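Local coordinates for piwi domain-containing protein (Vanderwaltozyma polyspora, PDB 5THE), which probably binds guide RNA and, as the C-terminal lobe of a budding yeast Argonaute, contributes to the selectivity of target RNA cleavage, at residues 265-270 and 334-339; 282-287 and 302-307; 314-319 and 356-361; 344-349 and 385-390; 361-366 and 378-383. One frame throughout, in Å; residues are numbered along the deposited sequence.

Interaction 1. Residues 265-270 and 334-339; sequences PILVLG and KLPTKI
Leu267 and Ile339 are paired where strand 264-274 meets the start of the parallel strand 339-344. One backbone hydrogen bond crosses the contact, from Leu267 N to Lys338 O (3.0 Å, angle at the hydrogen 159°). A CA-H...O contact joins Ile339 CA to Leu267 O at 3.4 Å. Further back the chains diverge, and a water joins them: it donates to Pro265 O and accepts from Thr337 N.

The rest is apolar. Pro336 runs alongside Leu267, CB to CB at 3.7 Å. Leu269 CD1 presses on Ile339 CG2 at 3.6 Å. Ile266 CG2 sits 3.5 Å from Lys338 O. Ile266 CG1 stands beside its own backbone N (chi1 -63°), where it rests 3.9 Å from Lys338 CB. Lys338 NZ itself leads away to Asn461. An alanine in place of Ile266 would probably open a gap beside Lys338 CB and CD and leave the carbonyl of Lys338 less covered. Within these residues of the Piwi domain one direct backbone bond is made, and hydrocarbon contact and a bridging water supply the rest; Leu267 also bonds the backbone of Met340.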
# COMPACT_ATOMS: atom_id res chain seq x y z
N PRO A 265 11.68 16.06 3.46
CA PRO A 265 10.65 15.13 3.92
C PRO A 265 11.27 13.89 4.54
O PRO A 265 12.33 13.42 4.12
CB PRO A 265 9.89 14.79 2.64
CG PRO A 265 10.88 14.98 1.55
CD PRO A 265 11.70 16.18 1.99
N ILE A 266 10.61 13.39 5.59
CA ILE A 266 11.04 12.15 6.20
C ILE A 266 10.89 11.03 5.19
O ILE A 266 9.94 11.00 4.40
CB ILE A 266 10.21 11.88 7.47
CG1 ILE A 266 10.46 12.98 8.50
CG2 ILE A 266 10.53 10.50 8.07
CD1 ILE A 266 9.45 12.98 9.63
N LEU A 267 11.86 10.13 5.17
CA LEU A 267 11.75 8.91 4.37
C LEU A 267 10.89 7.93 5.15
O LEU A 267 11.28 7.46 6.22
CB LEU A 267 13.13 8.34 4.07
CG LEU A 267 13.11 6.93 3.47
CD1 LEU A 267 12.43 6.97 2.12
CD2 LEU A 267 14.51 6.36 3.35
N VAL A 268 9.69 7.64 4.63
CA VAL A 268 8.75 6.75 5.30
C VAL A 268 8.84 5.40 4.61
O VAL A 268 8.68 5.32 3.38
CB VAL A 268 7.31 7.30 5.27
CG1 VAL A 268 6.36 6.31 5.92
CG2 VAL A 268 7.23 8.67 5.97
N LEU A 269 9.11 4.35 5.39
CA LEU A 269 9.29 3.00 4.88
C LEU A 269 8.21 2.08 5.41
O LEU A 269 7.76 2.23 6.55
CB LEU A 269 10.65 2.42 5.29
CG LEU A 269 11.92 3.20 4.97
CD1 LEU A 269 13.03 2.56 5.78
CD2 LEU A 269 12.21 3.10 3.47
N GLY A 270 7.85 1.10 4.61
CA GLY A 270 6.99 0.02 5.06
C GLY A 270 7.59 -1.32 4.66
O GLY A 270 8.07 -1.48 3.54
N LYS A 334 19.76 15.43 -2.31
CA LYS A 334 19.82 15.26 -0.86
C LYS A 334 19.31 13.88 -0.44
O LYS A 334 18.33 13.37 -1.00
CB LYS A 334 18.99 16.34 -0.16
CG LYS A 334 19.42 17.78 -0.46
CD LYS A 334 20.69 18.13 0.27
CE LYS A 334 21.06 19.58 0.09
NZ LYS A 334 22.34 19.87 0.80
N LEU A 335 19.98 13.28 0.53
CA LEU A 335 19.47 12.10 1.21
C LEU A 335 18.54 12.53 2.34
O LEU A 335 18.62 13.66 2.82
CB LEU A 335 20.62 11.28 1.78
CG LEU A 335 21.64 10.81 0.74
CD1 LEU A 335 22.78 10.07 1.41
CD2 LEU A 335 20.92 10.01 -0.34
N PRO A 336 17.63 11.66 2.78
CA PRO A 336 16.76 12.03 3.89
C PRO A 336 17.55 12.21 5.18
O PRO A 336 18.61 11.60 5.38
CB PRO A 336 15.77 10.87 4.00
CG PRO A 336 16.43 9.72 3.31
CD PRO A 336 17.33 10.31 2.26
N THR A 337 17.05 13.09 6.03
CA THR A 337 17.67 13.31 7.32
C THR A 337 16.94 12.62 8.46
O THR A 337 17.44 12.64 9.59
CB THR A 337 17.81 14.81 7.60
OG1 THR A 337 16.51 15.42 7.61
CG2 THR A 337 18.68 15.48 6.52
N LYS A 338 15.78 12.02 8.19
CA LYS A 338 15.05 11.20 9.16
C LYS A 338 14.42 10.03 8.41
O LYS A 338 13.97 10.18 7.28
CB LYS A 338 13.93 11.98 9.88
CG LYS A 338 14.39 13.11 10.79
CD LYS A 338 13.18 13.72 11.50
CE LYS A 338 13.57 14.89 12.39
NZ LYS A 338 14.54 14.47 13.42
N ILE A 339 14.38 8.87 9.07
CA ILE A 339 13.79 7.67 8.50
C ILE A 339 12.72 7.15 9.47
O ILE A 339 12.96 7.05 10.68
CB ILE A 339 14.85 6.59 8.23
CG1 ILE A 339 15.90 7.12 7.25
CG2 ILE A 339 14.24 5.33 7.69
CD1 ILE A 339 17.02 6.12 6.97
O HOH W 1 14.24 13.81 6.08

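Interaction 2. Residues 282-287 and 302-307; sequences NSIASL and YMLQDG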
# COMPACT_ATOMS: atom_id res chain seq x y z
N ASN A 282 10.87 -20.68 1.37
CA ASN A 282 11.39 -19.53 2.10
C ASN A 282 10.37 -18.41 2.11
O ASN A 282 9.54 -18.28 1.21
CB ASN A 282 12.70 -19.04 1.48
CG ASN A 282 13.87 -19.98 1.72
OD1 ASN A 282 13.71 -21.07 2.27
ND2 ASN A 282 15.06 -19.55 1.31
N SER A 283 10.44 -17.59 3.15
CA SER A 283 9.55 -16.45 3.25
C SER A 283 9.98 -15.34 2.28
O SER A 283 11.09 -15.34 1.72
CB SER A 283 9.52 -15.96 4.69
OG SER A 283 9.07 -17.00 5.53
N ILE A 284 9.08 -14.38 2.08
CA ILE A 284 9.29 -13.25 1.18
C ILE A 284 9.13 -11.97 1.99
O ILE A 284 8.15 -11.82 2.73
CB ILE A 284 8.30 -13.27 0.00
CG1 ILE A 284 8.48 -14.54 -0.80
CG2 ILE A 284 8.47 -12.02 -0.89
CD1 ILE A 284 7.52 -14.71 -1.96
N ALA A 285 10.09 -11.06 1.86
CA ALA A 285 10.05 -9.76 2.52
C ALA A 285 9.99 -8.66 1.46
O ALA A 285 10.50 -8.82 0.35
CB ALA A 285 11.29 -9.53 3.42
N SER A 286 9.34 -7.56 1.82
CA SER A 286 9.25 -6.40 0.95
C SER A 286 9.57 -5.14 1.75
O SER A 286 9.45 -5.12 2.98
CB SER A 286 7.87 -6.28 0.31
OG SER A 286 6.90 -5.98 1.29
N LEU A 287 10.02 -4.11 1.05
CA LEU A 287 10.32 -2.83 1.66
C LEU A 287 9.93 -1.76 0.65
O LEU A 287 10.51 -1.71 -0.44
CB LEU A 287 11.81 -2.70 2.02
CG LEU A 287 12.18 -1.35 2.64
CD1 LEU A 287 11.55 -1.22 4.03
CD2 LEU A 287 13.72 -1.11 2.69
N TYR A 302 11.49 -6.31 -3.18
CA TYR A 302 11.24 -7.52 -2.42
C TYR A 302 12.47 -8.42 -2.52
O TYR A 302 13.31 -8.26 -3.40
CB TYR A 302 10.00 -8.28 -2.94
CG TYR A 302 10.12 -8.60 -4.40
CD1 TYR A 302 10.92 -9.67 -4.84
CD2 TYR A 302 9.45 -7.84 -5.34
CE1 TYR A 302 11.05 -9.94 -6.19
CE2 TYR A 302 9.58 -8.10 -6.69
CZ TYR A 302 10.37 -9.15 -7.11
OH TYR A 302 10.47 -9.38 -8.46
N MET A 303 12.56 -9.39 -1.61
CA MET A 303 13.60 -10.40 -1.70
C MET A 303 13.11 -11.67 -1.03
O MET A 303 12.21 -11.65 -0.19
CB MET A 303 14.91 -9.93 -1.06
CG MET A 303 14.78 -9.66 0.42
SD MET A 303 16.33 -9.04 1.07
CE MET A 303 15.87 -8.77 2.76
N LEU A 304 13.70 -12.78 -1.44
CA LEU A 304 13.43 -14.06 -0.81
C LEU A 304 14.23 -14.15 0.48
O LEU A 304 15.42 -13.83 0.50
CB LEU A 304 13.83 -15.21 -1.75
CG LEU A 304 13.28 -16.58 -1.37
CD1 LEU A 304 11.76 -16.59 -1.46
CD2 LEU A 304 13.88 -17.65 -2.26
N GLN A 305 13.57 -14.55 1.57
CA GLN A 305 14.27 -14.73 2.83
C GLN A 305 15.17 -15.96 2.76
O GLN A 305 15.15 -16.74 1.81
CB GLN A 305 13.28 -14.88 3.98
CG GLN A 305 12.49 -13.62 4.30
CD GLN A 305 13.17 -12.78 5.35
OE1 GLN A 305 14.09 -12.01 5.06
NE2 GLN A 305 12.74 -12.93 6.60
N ASP A 306 15.94 -16.17 3.84
CA ASP A 306 16.95 -17.22 3.89
C ASP A 306 16.37 -18.60 4.19
O ASP A 306 17.00 -19.60 3.84
CB ASP A 306 18.00 -16.88 4.94
CG ASP A 306 18.93 -15.78 4.49
OD1 ASP A 306 19.14 -15.64 3.27
OD2 ASP A 306 19.46 -15.04 5.35
N GLY A 307 15.20 -18.68 4.82
CA GLY A 307 14.62 -19.95 5.19
C GLY A 307 13.12 -19.87 5.34
O GLY A 307 12.52 -18.79 5.26
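Ala285 and Met303 form the hydrogen-bonded antiparallel pair at the middle of this hairpin, whose strand segments run at 154° with axes 4.5 Å apart. Ala285 N binds Met303 O, and Met303 N returns to Ala285 O at 2.9 Å. Ile284-Leu304 and Ser286-Tyr302 are the non-hydrogen-bonded pairs on either side. Towards the corner at 306-307, Gln305 N bonds Ser283 O at 2.6 Å. Ser283 N then meets Gly307 O from above the carbonyl plane.

Asn282 fills this corner. Its CG stands anti to its carbonyl carbon (chi1 -72°), which sets the amide against the backbone of 305-307. Its amide ND2 makes a weak hydrogen bond to Gln305 O, 2.9 Å away. On the other side of the amide, Asn282 OD1 lies 3.3 Å from Gly307 CA. Leu304 CG packs on Asn282 CB at 3.8 Å, and Leu304 CD1 touches Ile284 CG1 at 3.9 Å. Gln305 CG packs on Ser283 CB at 3.8 Å. Beyond it the chain bends at chi2, and NE2 ends on the carbonyls of Ile312 and Glu310, so a loop fixes the amide.

These are the second and third strands of the RNase H-like fold of the Piwi domain. Ile284, Ser286 and Tyr302 face helix 490-515, touching Ala502, Thr503 and Cys499. Ala285 and Met303 face Ile313 on the opposite side. Along its other edge, strand 282-289 pairs with strand 264-274, through backbone bonds to Asp272 and Thr274.

Interaction 3. Residues 314-319 and 356-361; sequences TNVGSL and KIEVKS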
# COMPACT_ATOMS: atom_id res chain seq x y z
N THR A 314 16.53 -10.35 7.79
CA THR A 314 17.93 -10.25 8.18
C THR A 314 18.67 -9.17 7.41
O THR A 314 19.49 -8.43 7.97
CB THR A 314 18.64 -11.59 7.98
OG1 THR A 314 17.91 -12.61 8.67
CG2 THR A 314 20.06 -11.52 8.53
N ASN A 315 18.43 -9.08 6.11
CA ASN A 315 19.16 -8.16 5.26
C ASN A 315 18.23 -7.07 4.72
O ASN A 315 18.34 -6.67 3.56
CB ASN A 315 19.87 -8.91 4.14
CG ASN A 315 21.11 -8.17 3.63
OD1 ASN A 315 21.56 -7.19 4.23
ND2 ASN A 315 21.66 -8.65 2.51
N VAL A 316 17.32 -6.58 5.56
CA VAL A 316 16.41 -5.52 5.14
C VAL A 316 17.20 -4.32 4.65
O VAL A 316 16.83 -3.66 3.66
CB VAL A 316 15.43 -5.15 6.28
CG1 VAL A 316 16.15 -4.49 7.49
CG2 VAL A 316 14.31 -4.25 5.77
N GLY A 317 18.35 -4.05 5.28
CA GLY A 317 19.15 -2.91 4.90
C GLY A 317 19.62 -2.96 3.46
O GLY A 317 19.83 -1.91 2.84
N SER A 318 19.79 -4.16 2.91
CA SER A 318 20.20 -4.25 1.51
C SER A 318 19.17 -3.59 0.59
O SER A 318 19.54 -2.98 -0.42
CB SER A 318 20.43 -5.70 1.12
OG SER A 318 19.20 -6.39 0.99
N LEU A 319 17.88 -3.68 0.94
CA LEU A 319 16.80 -3.03 0.20
C LEU A 319 16.77 -1.52 0.37
O LEU A 319 15.95 -0.85 -0.28
CB LEU A 319 15.45 -3.62 0.63
CG LEU A 319 15.35 -5.15 0.55
CD1 LEU A 319 13.95 -5.61 0.92
CD2 LEU A 319 15.71 -5.61 -0.84
N LYS A 356 17.24 -5.32 17.11
CA LYS A 356 18.65 -5.72 17.14
C LYS A 356 19.16 -6.12 15.77
O LYS A 356 20.36 -6.00 15.49
CB LYS A 356 18.86 -6.87 18.13
CG LYS A 356 19.02 -6.44 19.58
CD LYS A 356 19.05 -7.64 20.52
CE LYS A 356 19.54 -7.24 21.92
NZ LYS A 356 18.65 -6.27 22.61
N ILE A 357 18.28 -6.59 14.89
CA ILE A 357 18.67 -7.07 13.57
C ILE A 357 18.27 -6.08 12.49
O ILE A 357 19.11 -5.62 11.71
CB ILE A 357 18.10 -8.47 13.27
CG1 ILE A 357 18.52 -9.47 14.36
CG2 ILE A 357 18.54 -8.92 11.87
CD1 ILE A 357 20.02 -9.57 14.50
N GLU A 358 16.97 -5.78 12.39
CA GLU A 358 16.47 -5.01 11.25
C GLU A 358 16.81 -3.53 11.37
O GLU A 358 17.32 -2.93 10.42
CB GLU A 358 14.96 -5.21 11.10
CG GLU A 358 14.56 -6.63 10.76
CD GLU A 358 13.04 -6.82 10.63
OE1 GLU A 358 12.58 -7.98 10.71
OE2 GLU A 358 12.31 -5.81 10.44
N VAL A 359 16.56 -2.91 12.53
CA VAL A 359 16.93 -1.50 12.67
C VAL A 359 18.44 -1.32 12.52
O VAL A 359 18.91 -0.43 11.80
CB VAL A 359 16.41 -0.91 14.00
CG1 VAL A 359 16.91 0.53 14.18
CG2 VAL A 359 14.89 -0.95 14.05
N LYS A 360 19.22 -2.20 13.17
CA LYS A 360 20.67 -2.18 13.00
C LYS A 360 21.06 -2.37 11.53
O LYS A 360 21.98 -1.72 11.04
CB LYS A 360 21.33 -3.27 13.85
CG LYS A 360 22.85 -3.38 13.65
CD LYS A 360 23.44 -4.55 14.45
CE LYS A 360 24.84 -4.89 13.94
NZ LYS A 360 25.64 -5.70 14.90
N SER A 361 20.37 -3.27 10.83
CA SER A 361 20.68 -3.45 9.42
C SER A 361 20.42 -2.18 8.62
O SER A 361 21.19 -1.83 7.72
CB SER A 361 19.86 -4.61 8.85
OG SER A 361 20.03 -4.68 7.45
O HOH W 2 22.63 -5.51 6.74
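Gly317 and Ser361 bring the two backbones within 4.8 Å, CA to CA, where the 3-10 turn 316-319 meets helix 351-373. The helix contains a wider pi-type turn at 356-359, and ordinary i to i+4 bonding is seen from Ser361 N to Ile357 O. The 3-10 turn closes on itself through Ser318 N and Leu319 N. Asn315 O takes both Ser318 N and the hydroxyl Ser318 OG, the latter at 2.7 Å and nearly in line with the carbonyl.

Ser361 carries the polar link. Its OG is anti to its backbone N (chi1 173°) and accepts from Gly317 N at 2.8 Å, with an angle of 139° at the hydrogen. A water 2.8 Å from Ser361 OG also donates to Asn315 OD1. Gly317 has no side chain, and a CB there would collide with Ser361 O. An alanine in place of Ser361 would probably leave Gly317 N without this acceptor and the water with one anchor fewer.

In the Piwi domain this turn leads from strand 300-305 into helix 320-329, so the contact ties the entry of one helix to the flank of the next. Val316 CG1 lies 3.5 Å from Glu358 O and 3.9 Å from Glu358 CB. The Glu358 chain is extended beyond CG, and its carboxylate goes on to Arg343, Tyr341 and Ile313 N. At the outer margin, Ile357 CG2 rests 4.0 Å from Thr314 CA. Thr314 OG1 bonds instead to Glu310.

Interaction 4. Residues 344-349 and 385-390; sequences DGVSVD and CIATVK
Asp344 and Lys390 form the salt bridge of this contact, with Asp344 OD1 2.7 Å from Lys390 NZ. The ammonium uses the syn lone pair of OD1, and the two side chains cross at about a right angle. Lys390 gets there by bending at chi3 and chi4 (132° and 44°).

The second oxygen, Asp344 OD2, accepts from Thr388 OG1 at 3.1 Å. That hydroxyl arrives from above the carboxylate plane, 48° out of it. A water donates to Asp344 OD2 at 2.7 Å and accepts from both Lys390 N and Lys390 NZ. Three donors thus grip the carboxylate and fix its rotation. Asp272 and Asp496 bring further carboxylates close to Asp344 OD1, and Lys390 NZ also makes a long, weak ion pair with Asp496. The contact is about 7 Å from the bound nucleic acid at the nearest atoms. The cluster of Asp272, Asp344 and Asp496 is consistent with the position of the slicer site in Argonaute relatives.

Beyond Asp344 the chain turns through Gly345, whose phi is positive. Val346 CG1 then packs on Ala387 CB at 4.0 Å, and Val389 CG2 lies 3.7 Å from Val346 O.

Val346 also reaches Phe351 and Val354 of helix 351-373. Asp344 and Thr388 both touch Val492 of helix 490-515. On its other edge, strand 383-389 pairs with strand 452-459, where Ala387 meets Leu457 and Thr388 meets Cys452 and Tyr454.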
# COMPACT_ATOMS: atom_id res chain seq x y z
N ASP A 344 5.50 -4.50 9.46
CA ASP A 344 4.29 -5.31 9.55
C ASP A 344 4.65 -6.78 9.50
O ASP A 344 5.72 -7.17 9.02
CB ASP A 344 3.31 -4.97 8.41
CG ASP A 344 1.94 -5.54 8.65
OD1 ASP A 344 1.25 -5.93 7.69
OD2 ASP A 344 1.54 -5.61 9.83
N GLY A 345 3.72 -7.62 9.94
CA GLY A 345 3.91 -9.04 9.81
C GLY A 345 4.92 -9.52 10.82
O GLY A 345 5.92 -10.15 10.46
N VAL A 346 4.68 -9.18 12.10
CA VAL A 346 5.66 -9.44 13.15
C VAL A 346 4.95 -9.83 14.44
O VAL A 346 3.90 -9.28 14.78
CB VAL A 346 6.59 -8.22 13.37
CG1 VAL A 346 5.79 -7.01 13.85
CG2 VAL A 346 7.70 -8.58 14.34
N SER A 347 5.54 -10.79 15.16
CA SER A 347 5.03 -11.23 16.45
C SER A 347 5.64 -10.39 17.56
O SER A 347 6.75 -9.86 17.43
CB SER A 347 5.35 -12.71 16.69
OG SER A 347 5.08 -13.50 15.55
N VAL A 348 4.91 -10.27 18.66
CA VAL A 348 5.39 -9.54 19.82
C VAL A 348 6.72 -10.09 20.31
O VAL A 348 7.61 -9.33 20.71
CB VAL A 348 4.32 -9.57 20.92
CG1 VAL A 348 4.87 -8.99 22.21
CG2 VAL A 348 3.09 -8.81 20.44
N ASP A 349 6.89 -11.42 20.29
CA ASP A 349 8.14 -11.95 20.81
C ASP A 349 9.31 -11.73 19.87
O ASP A 349 10.45 -11.98 20.26
CB ASP A 349 8.01 -13.45 21.14
CG ASP A 349 7.19 -14.20 20.13
OD1 ASP A 349 7.26 -13.88 18.93
OD2 ASP A 349 6.47 -15.14 20.54
N CYS A 385 11.30 3.32 14.47
CA CYS A 385 10.66 2.08 14.04
C CYS A 385 9.30 1.91 14.71
O CYS A 385 9.18 2.02 15.94
CB CYS A 385 11.56 0.87 14.32
SG CYS A 385 10.73 -0.70 14.02
N ILE A 386 8.27 1.62 13.91
CA ILE A 386 6.94 1.34 14.44
C ILE A 386 6.46 0.01 13.89
O ILE A 386 6.43 -0.20 12.67
CB ILE A 386 5.93 2.45 14.09
CG1 ILE A 386 6.39 3.77 14.70
CG2 ILE A 386 4.53 2.05 14.60
CD1 ILE A 386 5.44 4.93 14.43
N ALA A 387 6.07 -0.89 14.79
CA ALA A 387 5.52 -2.17 14.39
C ALA A 387 4.00 -2.12 14.47
O ALA A 387 3.44 -1.51 15.39
CB ALA A 387 6.08 -3.30 15.26
N THR A 388 3.35 -2.76 13.51
CA THR A 388 1.90 -2.83 13.45
C THR A 388 1.44 -4.28 13.53
O THR A 388 2.02 -5.16 12.89
CB THR A 388 1.37 -2.19 12.16
OG1 THR A 388 1.98 -2.83 11.02
CG2 THR A 388 1.70 -0.69 12.13
N VAL A 389 0.40 -4.51 14.33
CA VAL A 389 -0.29 -5.80 14.37
C VAL A 389 -1.76 -5.49 14.10
O VAL A 389 -2.44 -4.89 14.95
CB VAL A 389 -0.11 -6.52 15.71
CG1 VAL A 389 -0.96 -7.79 15.76
CG2 VAL A 389 1.36 -6.85 15.95
N LYS A 390 -2.26 -5.86 12.92
CA LYS A 390 -3.61 -5.43 12.58
C LYS A 390 -4.67 -6.49 12.83
O LYS A 390 -5.85 -6.15 12.89
CB LYS A 390 -3.68 -4.93 11.13
CG LYS A 390 -3.13 -5.85 10.09
CD LYS A 390 -3.31 -5.24 8.70
CE LYS A 390 -2.03 -5.31 7.91
NZ LYS A 390 -1.37 -6.63 8.07
O HOH W 3 -0.43 -7.06 10.92

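Interaction 5. Residues 361-366 and 378-383; sequences SIKESV and KYDPPV
Val366 is the main bump of the helix, and Tyr379 and Pro381 form the hollow that takes it. Its CB sits 3.8 Å from Tyr379 CE2, and its CG2 touches Pro381 CD at 3.7 Å. Pro381 CD in turn lies over the centre of the Tyr379 ring, so Pro381 and the ring flank Val366 together. At the ring edge, in its plane, Val366 O is 3.3 Å from Tyr379 CD2. Tyr379 OH is held by Pro336 O.

This is the crossover from strand 339-344 through helix 351-373 to the parallel strand 383-389, part of the RNase H-like Piwi domain. Residues 378-382 fold back along the helix before the strand begins at Val383. Val383 CG2 is the knob from this side. It is set against Lys363 CG at 3.9 Å and, more loosely, Ile362 CG2 at 4.3 Å. Beyond CG, Lys363 bends at chi3 and chi4, and its NZ makes a salt bridge to Asp380 OD1 at 3.0 Å, on the syn side and 23° out of the plane. Glu460 gives Lys363 NZ a second salt bridge. A water between the two segments accepts from Lys363 NZ and lies 2.6 Å from Pro381 O.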
# COMPACT_ATOMS: atom_id res chain seq x y z
N SER A 361 20.37 -3.27 10.83
CA SER A 361 20.68 -3.45 9.42
C SER A 361 20.42 -2.18 8.62
O SER A 361 21.19 -1.83 7.72
CB SER A 361 19.86 -4.61 8.85
OG SER A 361 20.03 -4.68 7.45
N ILE A 362 19.34 -1.47 8.95
CA ILE A 362 19.05 -0.21 8.26
C ILE A 362 20.16 0.80 8.51
O ILE A 362 20.66 1.43 7.58
CB ILE A 362 17.67 0.33 8.69
CG1 ILE A 362 16.56 -0.57 8.14
CG2 ILE A 362 17.48 1.76 8.21
CD1 ILE A 362 15.18 -0.22 8.65
N LYS A 363 20.55 0.98 9.78
CA LYS A 363 21.52 2.03 10.08
C LYS A 363 22.88 1.69 9.49
O LYS A 363 23.57 2.57 8.96
CB LYS A 363 21.62 2.24 11.59
CG LYS A 363 20.38 2.86 12.22
CD LYS A 363 20.63 3.18 13.68
CE LYS A 363 21.60 4.33 13.84
NZ LYS A 363 21.02 5.64 13.42
N GLU A 364 23.26 0.42 9.53
CA GLU A 364 24.57 0.03 9.01
C GLU A 364 24.60 0.06 7.49
O GLU A 364 25.60 0.47 6.89
CB GLU A 364 24.96 -1.34 9.57
CG GLU A 364 25.17 -1.24 11.08
CD GLU A 364 25.73 -2.48 11.73
OE1 GLU A 364 25.61 -3.58 11.13
OE2 GLU A 364 26.28 -2.34 12.85
N SER A 365 23.50 -0.33 6.85
CA SER A 365 23.45 -0.28 5.39
C SER A 365 23.49 1.16 4.89
O SER A 365 24.22 1.47 3.94
CB SER A 365 22.21 -0.99 4.86
OG SER A 365 22.24 -2.37 5.22
N VAL A 366 22.72 2.07 5.50
CA VAL A 366 22.76 3.44 5.01
C VAL A 366 24.08 4.09 5.37
O VAL A 366 24.53 5.03 4.69
CB VAL A 366 21.57 4.28 5.51
CG1 VAL A 366 20.23 3.60 5.19
CG2 VAL A 366 21.69 4.60 6.99
N LYS A 378 29.81 11.14 5.51
CA LYS A 378 29.21 10.32 6.55
C LYS A 378 27.70 10.47 6.52
O LYS A 378 27.17 11.57 6.35
CB LYS A 378 29.75 10.74 7.92
CG LYS A 378 29.39 9.80 9.05
CD LYS A 378 29.96 10.32 10.35
CE LYS A 378 29.86 9.27 11.44
NZ LYS A 378 30.49 9.78 12.69
N TYR A 379 26.99 9.36 6.68
CA TYR A 379 25.53 9.37 6.61
C TYR A 379 24.97 8.49 7.72
O TYR A 379 25.10 7.26 7.68
CB TYR A 379 25.04 8.90 5.24
CG TYR A 379 23.55 9.00 5.08
CD1 TYR A 379 22.91 10.23 5.20
CD2 TYR A 379 22.79 7.87 4.79
CE1 TYR A 379 21.54 10.33 5.06
CE2 TYR A 379 21.41 7.97 4.63
CZ TYR A 379 20.80 9.20 4.77
OH TYR A 379 19.43 9.30 4.62
N ASP A 380 24.32 9.11 8.70
CA ASP A 380 23.79 8.42 9.87
C ASP A 380 22.46 9.05 10.28
O ASP A 380 22.37 9.70 11.32
CB ASP A 380 24.81 8.45 11.01
CG ASP A 380 24.34 7.72 12.25
OD1 ASP A 380 23.51 6.79 12.13
OD2 ASP A 380 24.79 8.10 13.36
N PRO A 381 21.41 8.88 9.48
CA PRO A 381 20.13 9.53 9.79
C PRO A 381 19.41 8.84 10.94
O PRO A 381 19.42 7.60 11.03
CB PRO A 381 19.33 9.40 8.48
CG PRO A 381 19.90 8.15 7.82
CD PRO A 381 21.36 8.08 8.23
N PRO A 382 18.76 9.59 11.82
CA PRO A 382 18.02 8.96 12.93
C PRO A 382 16.79 8.19 12.44
O PRO A 382 16.06 8.62 11.54
CB PRO A 382 17.61 10.15 13.81
CG PRO A 382 17.61 11.35 12.87
CD PRO A 382 18.70 11.07 11.87
N VAL A 383 16.55 7.04 13.06
CA VAL A 383 15.51 6.12 12.65
C VAL A 383 14.44 6.04 13.74
O VAL A 383 14.75 6.01 14.94
CB VAL A 383 16.11 4.73 12.36
CG1 VAL A 383 15.02 3.73 12.00
CG2 VAL A 383 17.15 4.84 11.23
O HOH W 4 21.09 5.60 10.55
O HOH W 5 23.78 4.97 9.65

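Overall arrangement
All five contacts lie in the Piwi domain. Interaction 2 pairs two strands; interactions 1 and 4 join a strand to the loop at the start or end of strand 339-344. Interactions 3 and 5 share Ser361 on helix 351-373. Interaction 1 abuts interaction 5 through Ile339 N and Pro382 O, 3.0 Å apart and probably hydrogen-bonded; their centres are about 11 Å apart. Interaction 2 touches interaction 3 where Met303 CE lies 3.3 Å from Asn315 O. Interaction 3 meets interaction 4 through Val359 CG2 and Cys385 CB at 3.8 Å. From the bound nucleic acid, the nearest atoms of interaction 4 are about 7 Å away, those of interaction 5 about 24 Å.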